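Local coordinates for protein N-acyl-D-glutamate deacylase (PDB 3GIP) that hydrolyses the amide bond of N-acyl-D-glutamate to release D-glutamate, probably with the help of its bound zinc, as an amidohydrolase superfamily member, at residues Val97-Ala102 and Pro125-Ala130; Tyr317-Ala322 and Cys327-Ala332; Ala453-Leu456 and Glu461-Pro464. All blocks are in the same frame, centred on the assembly; numbering follows the deposited sequence.

Contact 1 (Val97-Ala102 and Pro125-Ala130); sequences VSAAPA and PAYFAA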
loop_
_atom_site.group_PDB
_atom_site.type_symbol
_atom_site.label_atom_id
_atom_site.label_comp_id
_atom_site.label_asym_id
_atom_site.label_seq_id
_atom_site.Cartn_x
_atom_site.Cartn_y
_atom_site.Cartn_z
ATOM N N VAL A 97 -4.545 6.300 -9.098
ATOM C CA VAL A 97 -3.534 7.312 -9.393
ATOM C C VAL A 97 -2.118 6.762 -9.322
ATOM O O VAL A 97 -1.726 6.122 -8.343
ATOM C CB VAL A 97 -3.671 8.531 -8.454
ATOM C CG1 VAL A 97 -4.958 9.274 -8.775
ATOM C CG2 VAL A 97 -3.657 8.083 -6.995
ATOM N N SER A 98 -1.343 7.032 -10.370
ATOM C CA SER A 98 0.022 6.530 -10.460
ATOM C C SER A 98 1.002 7.546 -11.038
ATOM O O SER A 98 0.603 8.609 -11.511
ATOM C CB SER A 98 0.033 5.275 -11.332
ATOM O OG SER A 98 -0.541 5.551 -12.607
ATOM N N ALA A 99 2.284 7.194 -11.004
ATOM C CA ALA A 99 3.339 8.058 -11.523
ATOM C C ALA A 99 3.195 8.276 -13.025
ATOM O O ALA A 99 3.587 9.320 -13.543
ATOM C CB ALA A 99 4.703 7.449 -11.223
ATOM N N ALA A 100 2.632 7.290 -13.715
ATOM C CA ALA A 100 2.450 7.364 -15.161
ATOM C C ALA A 100 1.234 6.543 -15.582
ATOM O O ALA A 100 0.793 5.662 -14.849
ATOM C CB ALA A 100 3.707 6.842 -15.862
ATOM N N PRO A 101 0.673 6.818 -16.771
ATOM C CA PRO A 101 1.092 7.838 -17.739
ATOM C C PRO A 101 0.628 9.235 -17.347
ATOM O O PRO A 101 -0.271 9.396 -16.522
ATOM C CB PRO A 101 0.442 7.362 -19.031
ATOM C CG PRO A 101 -0.857 6.810 -18.537
ATOM C CD PRO A 101 -0.420 5.999 -17.328
ATOM N N ALA A 102 1.239 10.243 -17.956
ATOM C CA ALA A 102 0.895 11.628 -17.674
ATOM C C ALA A 102 -0.444 12.014 -18.295
ATOM O O ALA A 102 -0.796 11.556 -19.385
ATOM C CB ALA A 102 1.999 12.550 -18.194
ATOM N N PRO A 125 7.602 3.050 -18.981
ATOM C CA PRO A 125 9.012 2.879 -19.338
ATOM C C PRO A 125 9.864 4.046 -18.826
ATOM O O PRO A 125 10.971 3.846 -18.329
ATOM C CB PRO A 125 8.967 2.809 -20.860
ATOM C CG PRO A 125 7.679 2.079 -21.100
ATOM C CD PRO A 125 6.730 2.774 -20.139
ATOM N N ALA A 126 9.337 5.260 -18.941
ATOM C CA ALA A 126 10.052 6.447 -18.485
ATOM C C ALA A 126 10.205 6.430 -16.965
ATOM O O ALA A 126 11.270 6.744 -16.429
ATOM C CB ALA A 126 9.308 7.704 -18.921
ATOM N N TYR A 127 9.134 6.052 -16.277
ATOM C CA TYR A 127 9.136 5.985 -14.820
ATOM C C TYR A 127 10.165 4.965 -14.342
ATOM O O TYR A 127 11.004 5.262 -13.488
ATOM C CB TYR A 127 7.734 5.607 -14.331
ATOM C CG TYR A 127 7.590 5.451 -12.833
ATOM C CD1 TYR A 127 8.069 6.422 -11.954
ATOM C CD2 TYR A 127 6.922 4.349 -12.294
ATOM C CE1 TYR A 127 7.883 6.301 -10.576
ATOM C CE2 TYR A 127 6.729 4.221 -10.924
ATOM C CZ TYR A 127 7.210 5.197 -10.072
ATOM O OH TYR A 127 7.011 5.068 -8.714
ATOM N N PHE A 128 10.107 3.765 -14.909
ATOM C CA PHE A 128 11.037 2.707 -14.540
ATOM C C PHE A 128 12.473 3.062 -14.906
ATOM O O PHE A 128 13.409 2.683 -14.204
ATOM C CB PHE A 128 10.630 1.388 -15.204
ATOM C CG PHE A 128 9.446 0.719 -14.556
ATOM C CD1 PHE A 128 8.821 1.291 -13.451
ATOM C CD2 PHE A 128 8.969 -0.494 -15.041
ATOM C CE1 PHE A 128 7.739 0.662 -12.835
ATOM C CE2 PHE A 128 7.888 -1.131 -14.434
ATOM C CZ PHE A 128 7.272 -0.552 -13.328
ATOM N N ALA A 129 12.646 3.792 -16.004
ATOM C CA ALA A 129 13.978 4.202 -16.433
ATOM C C ALA A 129 14.554 5.161 -15.397
ATOM O O ALA A 129 15.747 5.124 -15.093
ATOM C CB ALA A 129 13.909 4.879 -17.794
ATOM N N ALA A 130 13.695 6.018 -14.854
ATOM C CA ALA A 130 14.115 6.982 -13.846
ATOM C C ALA A 130 14.527 6.252 -12.576
ATOM O O ALA A 130 15.506 6.622 -11.924
ATOM C CB ALA A 130 12.984 7.954 -13.549
#
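One face of the Tyr127 ring is met by the methyl group of Ala99, which stands over the middle of the six carbons. Ala99 CB lies 3.4 Å from the centroid of the Tyr127 ring and only 12° off the ring normal, a CH-pi contact in which CE1 of Tyr127 is the nearest carbon, also 3.4 Å from Ala99 CB. With CG anti to the backbone N (chi1 178°), the ring is carried out from helix 124-133 to the loop. Ala100 adds a looser touch at the root of the side chain, its CB 4.5 Å from Tyr127 CB.

The contact belongs to a domain of the amidohydrolase family, whose fold is a TIM barrel, and the loop follows strand 87-92 just beyond Cys95, a ligand of the zinc ion. The ring and its hydroxyl also meet residues outside the two segments: Tyr127 OH is hydrogen-bonded to the carbonyl O of Asp70, while Phe121 meets the ring with the two planes at about 45°. On the loop side, Ser98 OG donates to Ala100 O at 2.6 Å, approaching from above the carbonyl plane, and is also hydrogen-bonded to Gly145 N. The peptide between Ala100 and Pro101 is cis, turning the chain immediately after the residues that touch Tyr127.

Contact 2 (Tyr317-Ala322 and Cys327-Ala332); sequences YLADIA and CDKTTA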
loop_
_atom_site.group_PDB
_atom_site.type_symbol
_atom_site.label_atom_id
_atom_site.label_comp_id
_atom_site.label_asym_id
_atom_site.label_seq_id
_atom_site.Cartn_x
_atom_site.Cartn_y
_atom_site.Cartn_z
ATOM N N TYR A 317 -9.837 20.727 13.622
ATOM C CA TYR A 317 -11.133 20.127 13.318
ATOM C C TYR A 317 -11.936 21.069 12.432
ATOM O O TYR A 317 -11.955 22.282 12.664
ATOM C CB TYR A 317 -11.946 19.893 14.595
ATOM C CG TYR A 317 -11.449 18.781 15.483
ATOM C CD1 TYR A 317 -11.326 17.479 15.003
ATOM C CD2 TYR A 317 -11.138 19.024 16.822
ATOM C CE1 TYR A 317 -10.907 16.438 15.833
ATOM C CE2 TYR A 317 -10.717 17.990 17.663
ATOM C CZ TYR A 317 -10.606 16.704 17.160
ATOM O OH TYR A 317 -10.192 15.680 17.981
ATOM N N LEU A 318 -12.613 20.506 11.435
ATOM C CA LEU A 318 -13.433 21.299 10.527
ATOM C C LEU A 318 -14.464 22.127 11.295
ATOM O O LEU A 318 -14.715 23.282 10.955
ATOM C CB LEU A 318 -14.145 20.386 9.525
ATOM C CG LEU A 318 -15.081 21.063 8.514
ATOM C CD1 LEU A 318 -14.273 21.995 7.622
ATOM C CD2 LEU A 318 -15.793 20.005 7.681
ATOM N N ALA A 319 -15.063 21.543 12.331
ATOM C CA ALA A 319 -16.064 22.268 13.111
ATOM C C ALA A 319 -15.477 23.479 13.828
ATOM O O ALA A 319 -16.144 24.507 13.952
ATOM C CB ALA A 319 -16.729 21.334 14.120
ATOM N N ASP A 320 -14.237 23.363 14.301
ATOM C CA ASP A 320 -13.585 24.472 14.995
ATOM C C ASP A 320 -13.240 25.576 14.006
ATOM O O ASP A 320 -13.367 26.761 14.315
ATOM C CB ASP A 320 -12.299 24.012 15.695
ATOM C CG ASP A 320 -12.565 23.135 16.903
ATOM O OD1 ASP A 320 -13.723 23.080 17.370
ATOM O OD2 ASP A 320 -11.602 22.509 17.395
ATOM N N ILE A 321 -12.794 25.182 12.817
ATOM C CA ILE A 321 -12.441 26.147 11.786
ATOM C C ILE A 321 -13.691 26.924 11.382
ATOM O O ILE A 321 -13.679 28.156 11.327
ATOM C CB ILE A 321 -11.862 25.440 10.548
ATOM C CG1 ILE A 321 -10.556 24.738 10.922
ATOM C CG2 ILE A 321 -11.629 26.456 9.431
ATOM C CD1 ILE A 321 -10.036 23.781 9.855
ATOM N N ALA A 322 -14.772 26.199 11.112
ATOM C CA ALA A 322 -16.031 26.821 10.716
ATOM C C ALA A 322 -16.541 27.786 11.781
ATOM O O ALA A 322 -16.969 28.899 11.475
ATOM C CB ALA A 322 -17.074 25.747 10.438
ATOM N N CYS A 327 -18.965 30.532 9.679
ATOM C CA CYS A 327 -19.682 29.953 8.543
ATOM C C CYS A 327 -19.976 28.486 8.847
ATOM O O CYS A 327 -19.508 27.960 9.861
ATOM C CB CYS A 327 -18.841 30.057 7.264
ATOM S SG CYS A 327 -17.292 29.116 7.296
ATOM N N ASP A 328 -20.758 27.826 7.996
ATOM C CA ASP A 328 -21.059 26.417 8.235
ATOM C C ASP A 328 -19.876 25.555 7.801
ATOM O O ASP A 328 -18.968 26.033 7.124
ATOM C CB ASP A 328 -22.349 25.987 7.515
ATOM C CG ASP A 328 -22.309 26.239 6.023
ATOM O OD1 ASP A 328 -21.354 25.794 5.360
ATOM O OD2 ASP A 328 -23.255 26.874 5.506
ATOM N N LYS A 329 -19.879 24.290 8.205
ATOM C CA LYS A 329 -18.778 23.395 7.876
ATOM C C LYS A 329 -18.570 23.126 6.393
ATOM O O LYS A 329 -17.432 22.998 5.944
ATOM C CB LYS A 329 -18.939 22.071 8.626
ATOM C CG LYS A 329 -18.651 22.188 10.117
ATOM C CD LYS A 329 -18.755 20.843 10.820
ATOM C CE LYS A 329 -20.193 20.365 10.912
ATOM N NZ LYS A 329 -20.270 19.000 11.509
ATOM N N THR A 330 -19.653 23.033 5.629
ATOM C CA THR A 330 -19.525 22.774 4.203
ATOM C C THR A 330 -18.817 23.948 3.535
ATOM O O THR A 330 -17.954 23.758 2.676
ATOM C CB THR A 330 -20.901 22.562 3.547
ATOM O OG1 THR A 330 -21.589 21.502 4.222
ATOM C CG2 THR A 330 -20.731 22.186 2.084
ATOM N N THR A 331 -19.181 25.160 3.941
ATOM C CA THR A 331 -18.569 26.365 3.398
ATOM C C THR A 331 -17.093 26.409 3.776
ATOM O O THR A 331 -16.243 26.733 2.950
ATOM C CB THR A 331 -19.270 27.626 3.938
ATOM O OG1 THR A 331 -20.619 27.652 3.453
ATOM C CG2 THR A 331 -18.546 28.890 3.486
ATOM N N ALA A 332 -16.790 26.082 5.027
ATOM C CA ALA A 332 -15.407 26.085 5.482
ATOM C C ALA A 332 -14.598 25.067 4.683
ATOM O O ALA A 332 -13.470 25.343 4.279
ATOM C CB ALA A 332 -15.338 25.756 6.973
#
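Ala322 packs its methyl group against the start of the next helix, with CB 3.9 Å from Ala332 CB. Leu318, one turn earlier, extends over the same helix: CD1 reaches Ala332 CB at 4.0 Å and also lies against the backbone O of Lys329, while CD2 is beside Lys329 CB. With its CG anti to the backbone N (chi1 179°), Leu318 can present both methyl branches to these partners. Lys329 contributes its hydrocarbon portion, whose CD sits 3.8 Å from Ala319 CA and close to the Ala319 methyl. The lysine chain bends at chi3 (-71°) as it passes the alanine. Across the turn between the helices, Cys327 N donates to Ala322 O over 3.1 Å, with an N-H...O angle of 161°, tying the first helix to the segment that leads into the second.

Asp328 positions that second helix as its N-cap. Its OD1 accepts from Thr331 N at 2.7 Å, nearly along the C-O axis, and from Thr331 OG1 at 2.8 Å from above the carboxylate plane. Further out, Leu336 touches Leu318 and Ile321, continuing the apolar seam along helix 329-336. Two consecutive short helices, 318-325 and 329-336, thus pack together across a tight turn, and the centre of the contact lies about 31 Å from the centre of the chain. The lysine serves two chemistries: its methylene groups pack on Ala319 and Ala322, while its charged end is hydrogen-bonded to Ala296 O, with only long, weak pairing to Glu297 and Asp300. At the cap, two donors share Asp328 OD1, which would probably favour the ionised carboxylate and complement the positive end of the helix dipole.

Contact 3 (Ala453-Leu456 and Glu461-Pro464); sequences AGVL and EVFP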
loop_
_atom_site.group_PDB
_atom_site.type_symbol
_atom_site.label_atom_id
_atom_site.label_comp_id
_atom_site.label_asym_id
_atom_site.label_seq_id
_atom_site.Cartn_x
_atom_site.Cartn_y
_atom_site.Cartn_z
ATOM N N ALA A 453 15.189 -3.916 14.721
ATOM C CA ALA A 453 16.636 -3.911 14.903
ATOM C C ALA A 453 17.431 -3.667 13.625
ATOM O O ALA A 453 18.463 -2.998 13.652
ATOM C CB ALA A 453 17.082 -5.222 15.544
ATOM N N GLY A 454 16.958 -4.206 12.509
ATOM C CA GLY A 454 17.677 -4.017 11.265
ATOM C C GLY A 454 16.873 -4.425 10.054
ATOM O O GLY A 454 15.960 -5.243 10.150
ATOM N N VAL A 455 17.212 -3.847 8.908
ATOM C CA VAL A 455 16.514 -4.159 7.669
ATOM C C VAL A 455 17.488 -4.251 6.507
ATOM O O VAL A 455 18.336 -3.376 6.323
ATOM C CB VAL A 455 15.465 -3.082 7.320
ATOM C CG1 VAL A 455 14.751 -3.458 6.027
ATOM C CG2 VAL A 455 14.462 -2.939 8.453
ATOM N N LEU A 456 17.364 -5.326 5.735
ATOM C CA LEU A 456 18.197 -5.527 4.561
ATOM C C LEU A 456 17.290 -5.527 3.342
ATOM O O LEU A 456 16.193 -6.091 3.369
ATOM C CB LEU A 456 18.927 -6.873 4.615
ATOM C CG LEU A 456 19.911 -7.172 5.745
ATOM C CD1 LEU A 456 20.473 -8.580 5.548
ATOM C CD2 LEU A 456 21.032 -6.146 5.748
ATOM N N GLU A 461 22.123 -3.283 3.944
ATOM C CA GLU A 461 21.479 -2.614 5.068
ATOM C C GLU A 461 20.892 -1.262 4.683
ATOM O O GLU A 461 21.555 -0.447 4.038
ATOM C CB GLU A 461 22.475 -2.398 6.212
ATOM C CG GLU A 461 21.876 -1.622 7.388
ATOM C CD GLU A 461 22.889 -1.268 8.463
ATOM O OE1 GLU A 461 24.042 -1.746 8.389
ATOM O OE2 GLU A 461 22.527 -0.512 9.391
ATOM N N VAL A 462 19.639 -1.028 5.070
ATOM C CA VAL A 462 18.992 0.254 4.810
ATOM C C VAL A 462 18.549 0.845 6.143
ATOM O O VAL A 462 18.262 2.035 6.241
ATOM C CB VAL A 462 17.767 0.130 3.878
ATOM C CG1 VAL A 462 18.218 -0.300 2.488
ATOM C CG2 VAL A 462 16.758 -0.858 4.450
ATOM N N PHE A 463 18.500 -0.004 7.165
ATOM C CA PHE A 463 18.118 0.412 8.511
ATOM C C PHE A 463 18.909 -0.439 9.502
ATOM O O PHE A 463 19.048 -1.648 9.310
ATOM C CB PHE A 463 16.621 0.193 8.738
ATOM C CG PHE A 463 16.137 0.674 10.076
ATOM C CD1 PHE A 463 15.643 1.965 10.229
ATOM C CD2 PHE A 463 16.211 -0.152 11.191
ATOM C CE1 PHE A 463 15.230 2.426 11.479
ATOM C CE2 PHE A 463 15.802 0.299 12.446
ATOM C CZ PHE A 463 15.311 1.591 12.589
ATOM N N PRO A 464 19.410 0.168 10.592
ATOM C CA PRO A 464 19.288 1.575 10.990
ATOM C C PRO A 464 20.122 2.567 10.185
ATOM O O PRO A 464 19.805 3.754 10.137
ATOM C CB PRO A 464 19.694 1.546 12.461
ATOM C CG PRO A 464 20.741 0.486 12.482
ATOM C CD PRO A 464 20.121 -0.605 11.629
#
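Val455 and Phe463 form an antiparallel hydrogen-bonded pair, after which the register slips by one residue so that Leu456 stands opposite Glu461 in a non-hydrogen-bonded pair. Val455 N donates to Phe463 O at 2.9 Å, while Val455 O accepts from Val462 N at 3.0 Å and more weakly from Phe463 N at 3.5 Å. Val462 and Phe463 thus both face Val455, the definition of a classic beta bulge. The axes of these short segments make an angle of 133° between their N-to-C directions, well short of antiparallel.

Two valines meet through their methyl branches, Val455 CG1 lying 3.6 Å from Val462 CG2. Val455 directs CG1 anti to its amide nitrogen (chi1 -179°), leaving CG2 to lie against Phe463 CB. The beta carbons of Val455 and Phe463 are 3.8 Å apart, on the same face of the sheet, and their side chains run at a slant to each other. At the edge of the Phe463 ring, near its plane, comes Gly454 CA; Pro464 CB rests over one ring face, offset toward the rim. The cis peptide before Pro464 accompanies a turn of the chain that leaves Pro464 CD 3.5 Å from Ala453 O. Leu456 and Glu461 occupy the other face, with Leu456 CD2 3.6 Å from Glu461 N and 4.0 Å from Glu461 CB. Glu461 OE2 is hydrogen-bonded to Gln465 N.

These strands, 452-457 and 460-463, make a beta hairpin. Strand 428-431 pairs with the other side of strand 452-457, where Ala453 and Gly454 both face Val430 in a second classic bulge. Phe463 and Val462 touch helix 80-83, whereas Leu456 packs on Phe9 and Ile11 of strand 7-12 and shares Trp51 of strand 50-52 with Glu461.

The three contacts follow one another along the chain without overlap and lie in distinct parts of the single-chain enzyme. Contact 1 belongs to the zinc-bearing TIM barrel, between strands 87-92 and 139-145. Contact 2 joins the two helices between the paired strands 303-307 and 339-343, its centre about 38 Å from that of contact 1. Contact 3 is the hairpin near the C-terminal end, about 28 Å from contact 1 and 44 Å from contact 2, centre to centre. None touches another; even contacts 1 and 3 leave about 16 Å between nearest atoms. Strand pairing nevertheless links their neighbourhoods, running from 87-92 through 57-64 and 428-431 to 452-457, so the hairpin continues from barrel strands.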